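Long-range contacts in calmodulin-binding transcription activator 1 (Homo sapiens, PDB 2CXK), which activates transcription in the nucleus, this chain being its TIG (IPT) domain, an immunoglobulin-like module of the E-set clan: residues N36-L41 against L71-N76; D43-P48 against P62-G67. All blocks are in the same frame, centred on the assembly; numbering follows the deposited sequence.

Interaction 1 (N36-L41 against L71-N76)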
ATOM      1  N   ASN A  36       6.019  -2.193 -19.427  1.00 34.05           N
ATOM      2  CA  ASN A  36       4.930  -1.391 -18.882  1.00 31.71           C
ATOM      3  C   ASN A  36       3.550  -1.902 -19.332  1.00 28.74           C
ATOM      4  O   ASN A  36       2.753  -1.145 -19.889  1.00 27.33           O
ATOM      5  CB  ASN A  36       5.127   0.055 -19.350  1.00 35.36           C
ATOM      6  CG  ASN A  36       4.101   1.011 -18.777  1.00 38.86           C
ATOM      7  OD1 ASN A  36       3.981   2.148 -19.238  1.00 41.73           O
ATOM      8  ND2 ASN A  36       3.366   0.566 -17.765  1.00 41.65           N
ATOM      9  N   ASN A  37       3.259  -3.176 -19.092  1.00 24.42           N
ATOM     10  CA  ASN A  37       1.972  -3.729 -19.512  1.00 22.14           C
ATOM     11  C   ASN A  37       1.159  -4.354 -18.389  1.00 19.36           C
ATOM     12  O   ASN A  37       0.329  -5.234 -18.629  1.00 17.13           O
ATOM     13  CB  ASN A  37       2.179  -4.756 -20.625  1.00 22.57           C
ATOM     14  CG  ASN A  37       2.767  -4.139 -21.872  1.00 25.77           C
ATOM     15  OD1 ASN A  37       3.820  -4.559 -22.344  1.00 27.42           O
ATOM     16  ND2 ASN A  37       2.087  -3.132 -22.412  1.00 26.43           N
ATOM     17  N   TYR A  38       1.407  -3.901 -17.166  1.00 16.46           N
ATOM     18  CA  TYR A  38       0.673  -4.395 -16.009  1.00 14.52           C
ATOM     19  C   TYR A  38      -0.643  -3.640 -15.890  1.00 13.32           C
ATOM     20  O   TYR A  38      -0.744  -2.487 -16.293  1.00 13.05           O
ATOM     21  CB  TYR A  38       1.466  -4.154 -14.731  1.00 13.27           C
ATOM     22  CG  TYR A  38       2.595  -5.119 -14.499  1.00 14.13           C
ATOM     23  CD1 TYR A  38       2.340  -6.419 -14.064  1.00 14.15           C
ATOM     24  CD2 TYR A  38       3.921  -4.725 -14.680  1.00 14.53           C
ATOM     25  CE1 TYR A  38       3.375  -7.303 -13.808  1.00 15.97           C
ATOM     26  CE2 TYR A  38       4.967  -5.606 -14.428  1.00 16.59           C
ATOM     27  CZ  TYR A  38       4.683  -6.891 -13.991  1.00 16.75           C
ATOM     28  OH  TYR A  38       5.708  -7.760 -13.719  1.00 20.83           O
ATOM     29  N   SER A  39      -1.648  -4.298 -15.334  1.00 12.75           N
ATOM     30  CA  SER A  39      -2.941  -3.668 -15.117  1.00 13.54           C
ATOM     31  C   SER A  39      -3.580  -4.355 -13.925  1.00 13.37           C
ATOM     32  O   SER A  39      -3.139  -5.429 -13.503  1.00 12.74           O
ATOM     33  CB  SER A  39      -3.849  -3.802 -16.352  1.00 13.46           C
ATOM     34  OG  SER A  39      -4.181  -5.154 -16.619  1.00 15.52           O
ATOM     35  N   CYS A  40      -4.601  -3.720 -13.364  1.00 12.67           N
ATOM     36  CA  CYS A  40      -5.320  -4.293 -12.238  1.00 13.51           C
ATOM     37  C   CYS A  40      -6.782  -4.301 -12.621  1.00 12.31           C
ATOM     38  O   CYS A  40      -7.288  -3.340 -13.201  1.00 13.17           O
ATOM     39  CB  CYS A  40      -5.113  -3.466 -10.964  1.00 11.12           C
ATOM     40  SG  CYS A  40      -3.422  -3.562 -10.323  1.00 14.83           S
ATOM     41  N   LEU A  41      -7.456  -5.393 -12.306  1.00 13.22           N
ATOM     42  CA  LEU A  41      -8.865  -5.516 -12.639  1.00 13.97           C
ATOM     43  C   LEU A  41      -9.698  -5.555 -11.373  1.00 12.39           C
ATOM     44  O   LEU A  41      -9.488  -6.413 -10.514  1.00 11.80           O
ATOM     45  CB  LEU A  41      -9.112  -6.798 -13.439  1.00 16.21           C
ATOM     46  CG  LEU A  41      -8.169  -7.107 -14.609  1.00 21.66           C
ATOM     47  CD1 LEU A  41      -8.658  -8.352 -15.333  1.00 24.43           C
ATOM     48  CD2 LEU A  41      -8.119  -5.940 -15.564  1.00 21.38           C
ATOM     49  N   LEU A  71     -10.209  -8.317  -7.039  1.00 12.13           N
ATOM     50  CA  LEU A  71      -9.090  -7.468  -7.429  1.00 11.46           C
ATOM     51  C   LEU A  71      -8.036  -8.445  -7.936  1.00 12.94           C
ATOM     52  O   LEU A  71      -7.610  -9.341  -7.205  1.00 11.94           O
ATOM     53  CB  LEU A  71      -8.552  -6.667  -6.231  1.00  7.97           C
ATOM     54  CG  LEU A  71      -7.247  -5.895  -6.482  1.00 11.28           C
ATOM     55  CD1 LEU A  71      -7.372  -5.029  -7.742  1.00  8.31           C
ATOM     56  CD2 LEU A  71      -6.928  -5.029  -5.260  1.00 12.26           C
ATOM     57  N   GLN A  72      -7.638  -8.291  -9.196  1.00 14.73           N
ATOM     58  CA  GLN A  72      -6.641  -9.178  -9.797  1.00 14.11           C
ATOM     59  C   GLN A  72      -5.561  -8.384 -10.524  1.00 14.46           C
ATOM     60  O   GLN A  72      -5.801  -7.263 -10.971  1.00 14.56           O
ATOM     61  CB  GLN A  72      -7.313 -10.108 -10.813  1.00 15.64           C
ATOM     62  CG  GLN A  72      -8.484 -10.918 -10.279  1.00 16.37           C
ATOM     63  CD  GLN A  72      -9.263 -11.582 -11.400  1.00 18.63           C
ATOM     64  OE1 GLN A  72      -9.037 -12.750 -11.730  1.00 21.20           O
ATOM     65  NE2 GLN A  72     -10.175 -10.833 -12.002  1.00 16.90           N
ATOM     66  N   VAL A  73      -4.373  -8.971 -10.637  1.00 11.83           N
ATOM     67  CA  VAL A  73      -3.266  -8.340 -11.352  1.00 11.27           C
ATOM     68  C   VAL A  73      -3.117  -9.061 -12.697  1.00 13.16           C
ATOM     69  O   VAL A  73      -3.181 -10.288 -12.755  1.00 13.89           O
ATOM     70  CB  VAL A  73      -1.938  -8.470 -10.579  1.00  9.75           C
ATOM     71  CG1 VAL A  73      -0.797  -7.914 -11.405  1.00  9.51           C
ATOM     72  CG2 VAL A  73      -2.036  -7.735  -9.261  1.00 11.14           C
ATOM     73  N   ALA A  74      -2.936  -8.296 -13.768  1.00 10.79           N
ATOM     74  CA  ALA A  74      -2.775  -8.866 -15.103  1.00 13.90           C
ATOM     75  C   ALA A  74      -1.558  -8.266 -15.798  1.00 15.38           C
ATOM     76  O   ALA A  74      -1.110  -7.171 -15.454  1.00 15.31           O
ATOM     77  CB  ALA A  74      -4.019  -8.599 -15.934  1.00 13.01           C
ATOM     78  N   PHE A  75      -1.026  -8.995 -16.775  1.00 15.56           N
ATOM     79  CA  PHE A  75       0.115  -8.539 -17.567  1.00 16.80           C
ATOM     80  C   PHE A  75      -0.316  -8.835 -19.000  1.00 17.58           C
ATOM     81  O   PHE A  75      -0.649  -9.979 -19.318  1.00 16.73           O
ATOM     82  CB  PHE A  75       1.381  -9.327 -17.237  1.00 17.22           C
ATOM     83  CG  PHE A  75       2.618  -8.775 -17.888  1.00 19.15           C
ATOM     84  CD1 PHE A  75       3.209  -7.608 -17.411  1.00 18.09           C
ATOM     85  CD2 PHE A  75       3.172  -9.399 -19.005  1.00 19.36           C
ATOM     86  CE1 PHE A  75       4.336  -7.068 -18.034  1.00 19.78           C
ATOM     87  CE2 PHE A  75       4.299  -8.866 -19.637  1.00 19.11           C
ATOM     88  CZ  PHE A  75       4.882  -7.701 -19.153  1.00 18.62           C
ATOM     89  N   ASN A  76      -0.315  -7.811 -19.848  1.00 16.83           N
ATOM     90  CA  ASN A  76      -0.767  -7.954 -21.236  1.00 18.16           C
ATOM     91  C   ASN A  76      -2.202  -8.484 -21.219  1.00 17.32           C
ATOM     92  O   ASN A  76      -2.606  -9.278 -22.064  1.00 16.95           O
ATOM     93  CB  ASN A  76       0.153  -8.898 -22.013  1.00 19.18           C
ATOM     94  CG  ASN A  76       1.444  -8.227 -22.441  1.00 19.81           C
ATOM     95  OD1 ASN A  76       2.481  -8.877 -22.569  1.00 24.19           O
ATOM     96  ND2 ASN A  76       1.386  -6.924 -22.682  1.00 18.49           N
TER
HETATM   97  O   HOH W   1     -11.318  -8.432 -11.006  1.00 12.87           O

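Interaction 2 (D43-P48 against P62-G67)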
ATOM      1  N   ASP A  43     -13.393  -6.102 -10.281  1.00 17.40           N
ATOM      2  CA  ASP A  43     -14.658  -6.614 -10.801  1.00 18.80           C
ATOM      3  C   ASP A  43     -14.589  -6.565 -12.328  1.00 19.61           C
ATOM      4  O   ASP A  43     -15.517  -6.111 -12.995  1.00 17.96           O
ATOM      5  CB  ASP A  43     -15.843  -5.772 -10.297  1.00 19.59           C
ATOM      6  CG  ASP A  43     -17.196  -6.422 -10.605  1.00 22.83           C
ATOM      7  OD1 ASP A  43     -17.249  -7.667 -10.651  1.00 24.83           O
ATOM      8  OD2 ASP A  43     -18.204  -5.700 -10.783  1.00 22.28           O
ATOM      9  N   GLN A  44     -13.463  -7.019 -12.869  1.00 20.86           N
ATOM     10  CA  GLN A  44     -13.235  -7.034 -14.309  1.00 23.26           C
ATOM     11  C   GLN A  44     -13.041  -5.664 -14.963  1.00 22.65           C
ATOM     12  O   GLN A  44     -12.828  -5.583 -16.174  1.00 22.03           O
ATOM     13  CB  GLN A  44     -14.365  -7.794 -15.018  1.00 26.35           C
ATOM     14  CG  GLN A  44     -14.514  -9.226 -14.523  1.00 29.82           C
ATOM     15  CD  GLN A  44     -13.198  -9.990 -14.557  1.00 33.14           C
ATOM     16  OE1 GLN A  44     -12.905 -10.790 -13.665  1.00 34.55           O
ATOM     17  NE2 GLN A  44     -12.400  -9.750 -15.594  1.00 34.26           N
ATOM     18  N   ILE A  45     -13.126  -4.585 -14.187  1.00 20.17           N
ATOM     19  CA  ILE A  45     -12.904  -3.255 -14.760  1.00 17.84           C
ATOM     20  C   ILE A  45     -11.403  -3.005 -14.689  1.00 16.99           C
ATOM     21  O   ILE A  45     -10.823  -2.970 -13.604  1.00 15.15           O
ATOM     22  CB  ILE A  45     -13.605  -2.138 -13.977  1.00 18.33           C
ATOM     23  CG1 ILE A  45     -15.120  -2.330 -14.008  1.00 19.11           C
ATOM     24  CG2 ILE A  45     -13.236  -0.784 -14.591  1.00 19.50           C
ATOM     25  CD1 ILE A  45     -15.878  -1.264 -13.238  1.00 23.15           C
ATOM     26  N   SER A  46     -10.780  -2.813 -15.844  1.00 14.95           N
ATOM     27  CA  SER A  46      -9.338  -2.614 -15.899  1.00 15.19           C
ATOM     28  C   SER A  46      -8.832  -1.184 -15.779  1.00 15.02           C
ATOM     29  O   SER A  46      -9.420  -0.253 -16.328  1.00 14.98           O
ATOM     30  CB  SER A  46      -8.795  -3.200 -17.205  1.00 15.57           C
ATOM     31  OG  SER A  46      -7.388  -3.054 -17.281  1.00 18.52           O
ATOM     32  N   VAL A  47      -7.729  -1.028 -15.052  1.00 13.14           N
ATOM     33  CA  VAL A  47      -7.048   0.249 -14.897  1.00 12.72           C
ATOM     34  C   VAL A  47      -5.563  -0.073 -15.046  1.00 11.92           C
ATOM     35  O   VAL A  47      -5.117  -1.164 -14.688  1.00 12.63           O
ATOM     36  CB  VAL A  47      -7.294   0.915 -13.516  1.00 11.92           C
ATOM     37  CG1 VAL A  47      -8.756   1.331 -13.394  1.00 10.06           C
ATOM     38  CG2 VAL A  47      -6.894  -0.029 -12.383  1.00  9.68           C
ATOM     39  N   PRO A  48      -4.780   0.856 -15.607  1.00 11.90           N
ATOM     40  CA  PRO A  48      -3.351   0.582 -15.766  1.00 11.20           C
ATOM     41  C   PRO A  48      -2.651   0.530 -14.415  1.00 11.98           C
ATOM     42  O   PRO A  48      -3.146   1.081 -13.432  1.00 12.54           O
ATOM     43  CB  PRO A  48      -2.869   1.743 -16.631  1.00 11.84           C
ATOM     44  CG  PRO A  48      -3.798   2.849 -16.264  1.00 12.68           C
ATOM     45  CD  PRO A  48      -5.137   2.169 -16.174  1.00 10.94           C
ATOM     46  N   PRO A  62     -10.913   2.220 -10.009  1.00 11.54           N
ATOM     47  CA  PRO A  62     -12.009   2.807 -10.788  1.00 12.91           C
ATOM     48  C   PRO A  62     -13.240   3.015  -9.911  1.00 15.30           C
ATOM     49  O   PRO A  62     -13.275   2.569  -8.763  1.00 13.60           O
ATOM     50  CB  PRO A  62     -12.244   1.762 -11.878  1.00 12.55           C
ATOM     51  CG  PRO A  62     -12.010   0.482 -11.133  1.00 11.03           C
ATOM     52  CD  PRO A  62     -10.750   0.788 -10.323  1.00 10.03           C
ATOM     53  N   ALA A  63     -14.239   3.711 -10.445  1.00 16.16           N
ATOM     54  CA  ALA A  63     -15.473   3.935  -9.701  1.00 16.87           C
ATOM     55  C   ALA A  63     -16.242   2.618  -9.756  1.00 17.81           C
ATOM     56  O   ALA A  63     -16.084   1.851 -10.706  1.00 18.18           O
ATOM     57  CB  ALA A  63     -16.291   5.050 -10.356  1.00 17.05           C
ATOM     58  N   HIS A  64     -17.071   2.355  -8.753  1.00 16.83           N
ATOM     59  CA  HIS A  64     -17.848   1.115  -8.728  1.00 20.01           C
ATOM     60  C   HIS A  64     -18.928   1.202  -7.657  1.00 20.19           C
ATOM     61  O   HIS A  64     -18.774   1.944  -6.690  1.00 21.21           O
ATOM     62  CB  HIS A  64     -16.918  -0.074  -8.443  1.00 17.51           C
ATOM     63  CG  HIS A  64     -17.542  -1.413  -8.699  1.00 18.76           C
ATOM     64  ND1 HIS A  64     -18.498  -1.963  -7.870  1.00 18.51           N
ATOM     65  CD2 HIS A  64     -17.361  -2.303  -9.706  1.00 17.49           C
ATOM     66  CE1 HIS A  64     -18.879  -3.132  -8.356  1.00 16.49           C
ATOM     67  NE2 HIS A  64     -18.205  -3.361  -9.470  1.00 18.84           N
ATOM     68  N   ASP A  65     -20.024   0.459  -7.831  1.00 21.94           N
ATOM     69  CA  ASP A  65     -21.095   0.464  -6.838  1.00 24.45           C
ATOM     70  C   ASP A  65     -20.558  -0.102  -5.546  1.00 25.10           C
ATOM     71  O   ASP A  65     -19.572  -0.834  -5.546  1.00 25.40           O
ATOM     72  CB  ASP A  65     -22.272  -0.429  -7.238  1.00 24.95           C
ATOM     73  CG  ASP A  65     -22.878  -0.047  -8.550  1.00 26.74           C
ATOM     74  OD1 ASP A  65     -22.853   1.152  -8.887  1.00 28.25           O
ATOM     75  OD2 ASP A  65     -23.398  -0.952  -9.238  1.00 29.08           O
ATOM     76  N   THR A  66     -21.224   0.220  -4.447  1.00 25.60           N
ATOM     77  CA  THR A  66     -20.818  -0.291  -3.153  1.00 26.98           C
ATOM     78  C   THR A  66     -20.949  -1.805  -3.217  1.00 26.04           C
ATOM     79  O   THR A  66     -21.814  -2.332  -3.917  1.00 26.60           O
ATOM     80  CB  THR A  66     -21.719   0.247  -2.035  1.00 27.48           C
ATOM     81  OG1 THR A  66     -23.083  -0.046  -2.351  1.00 30.62           O
ATOM     82  CG2 THR A  66     -21.545   1.749  -1.896  1.00 27.90           C
ATOM     83  N   GLY A  67     -20.073  -2.498  -2.501  1.00 26.17           N
ATOM     84  CA  GLY A  67     -20.100  -3.948  -2.494  1.00 23.10           C
ATOM     85  C   GLY A  67     -18.698  -4.512  -2.579  1.00 23.32           C
ATOM     86  O   GLY A  67     -17.733  -3.773  -2.762  1.00 22.18           O
TER

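Interaction 1 (N36-L41 against L71-N76)
Phe75 drives the edge of its ring into the face of Tyr38, a T-shaped pair with the ring planes 65° apart. Its CD1 sits over the centre of the tyrosine ring, 3.6 Å from CE1 of Tyr38. CG of Phe75 lies anti to the backbone N (chi1 -172°), which starts the ring off toward Tyr38, and CB of Asn37 rests over one face of the phenylalanine, offset toward the rim. Tyr38 is buried: Leu57 of strand 56-60 and Ala49 of strand 45-53 also pack against it. An alanine in place of Tyr38 would probably open a gap beside Leu57 and leave the edge of Phe75 without the ring face it meets.

The backbones beneath are antiparallel neighbours in the immunoglobulin-like beta sandwich of the TIG domain. Tyr38-Phe75 and Cys40-Val73 are non-hydrogen-bonded pairs sharing one face, where Leu57 packs against Tyr38 and Val73, and Cys59 against Cys40. Ser39-Ala74 and Leu41-Gln72 are hydrogen-bonded pairs, with bonds in both directions: Ala74 N gives a nearly straight one to Ser39 O (2.9 Å, 171° at the hydrogen), and Leu41 N binds Gln72 O at 2.8 Å. On this other face of the strands OG of Ser39 lies 3.5 Å from CB of Ala74, and Ile79 lies against both Leu41 and Ala74.

Packing gives way to solvent at the asparagine end. Asn76 N still donates to Asn37 O, but the two exposed amides merely cross obliquely, ND2 of Asn76 near CB of Asn37; OD1 of Asn37 is hydrogen-bonded to OG of Ser35. The other end is a water-bridged, partly exposed edge: one water donates to Leu41 O at 2.8 Å and accepts from NE2 of Gln72, also at 2.8 Å.

Interaction 2 (D43-P48 against P62-G67)
A histidine bonded through both ring nitrogens ties this loop to the turn that leads into strand 45-53: NE2 of His64 donates to OD2 of Asp43 at 2.7 Å, while ND1 donates to the backbone O of Asp65, 2.8 Å away within the loop itself. Both acceptors lie close to the imidazole plane. The carboxylate is turned 67° against the ring and receives NE2 on the anti side of OD2, somewhat out of its own plane. Asp43 reaches over with CG anti to the backbone N (chi1 -169°), and its CB passes 3.5 Å from NE2 of His64.

Beside this polar link runs a small apolar seam. CD1 of Ile45 comes to the edge of the imidazole, 4.0 Å from CD2 of His64, and CG2 of the same isoleucine lies 3.9 Å from CB of Pro62. Further along strand 45-48, CG1 of Val47 meets CD of the proline at 3.7 Å, the two side chains crossing at about a right angle. Phe42 touches both Val47 and Pro62, and the ring of Tyr88 meets that of His64, so the loop is also fastened to strand 84-88.

The two bonds should hold the imidazole in its rotation, and an acceptor at each nitrogen, one a carbonyl and one a carboxylate, would be expected to favour its doubly protonated, cationic form.

In the fold
Interaction 1 belongs to the buried part of the domain, where two strands pair side by side over a run of backbone bonds; interaction 2 lies at the surface, about 13 Å away between centres, and joins a strand and its preceding turn to a loop mainly through side chains. Along the chain, 43-48 and 62-67 fall inside the loop that 36-41 and 71-76 close. Strand 38-42 leads through a short turn into strand 45-53, and the two are sheet neighbours: Cys40 and Val47 share a backbone hydrogen bond, and Leu41 packs on Ser46. Backbone bonding with an aromatic pair marks the inner contact, whereas the outer one combines a histidine-carboxylate bond with proline packing.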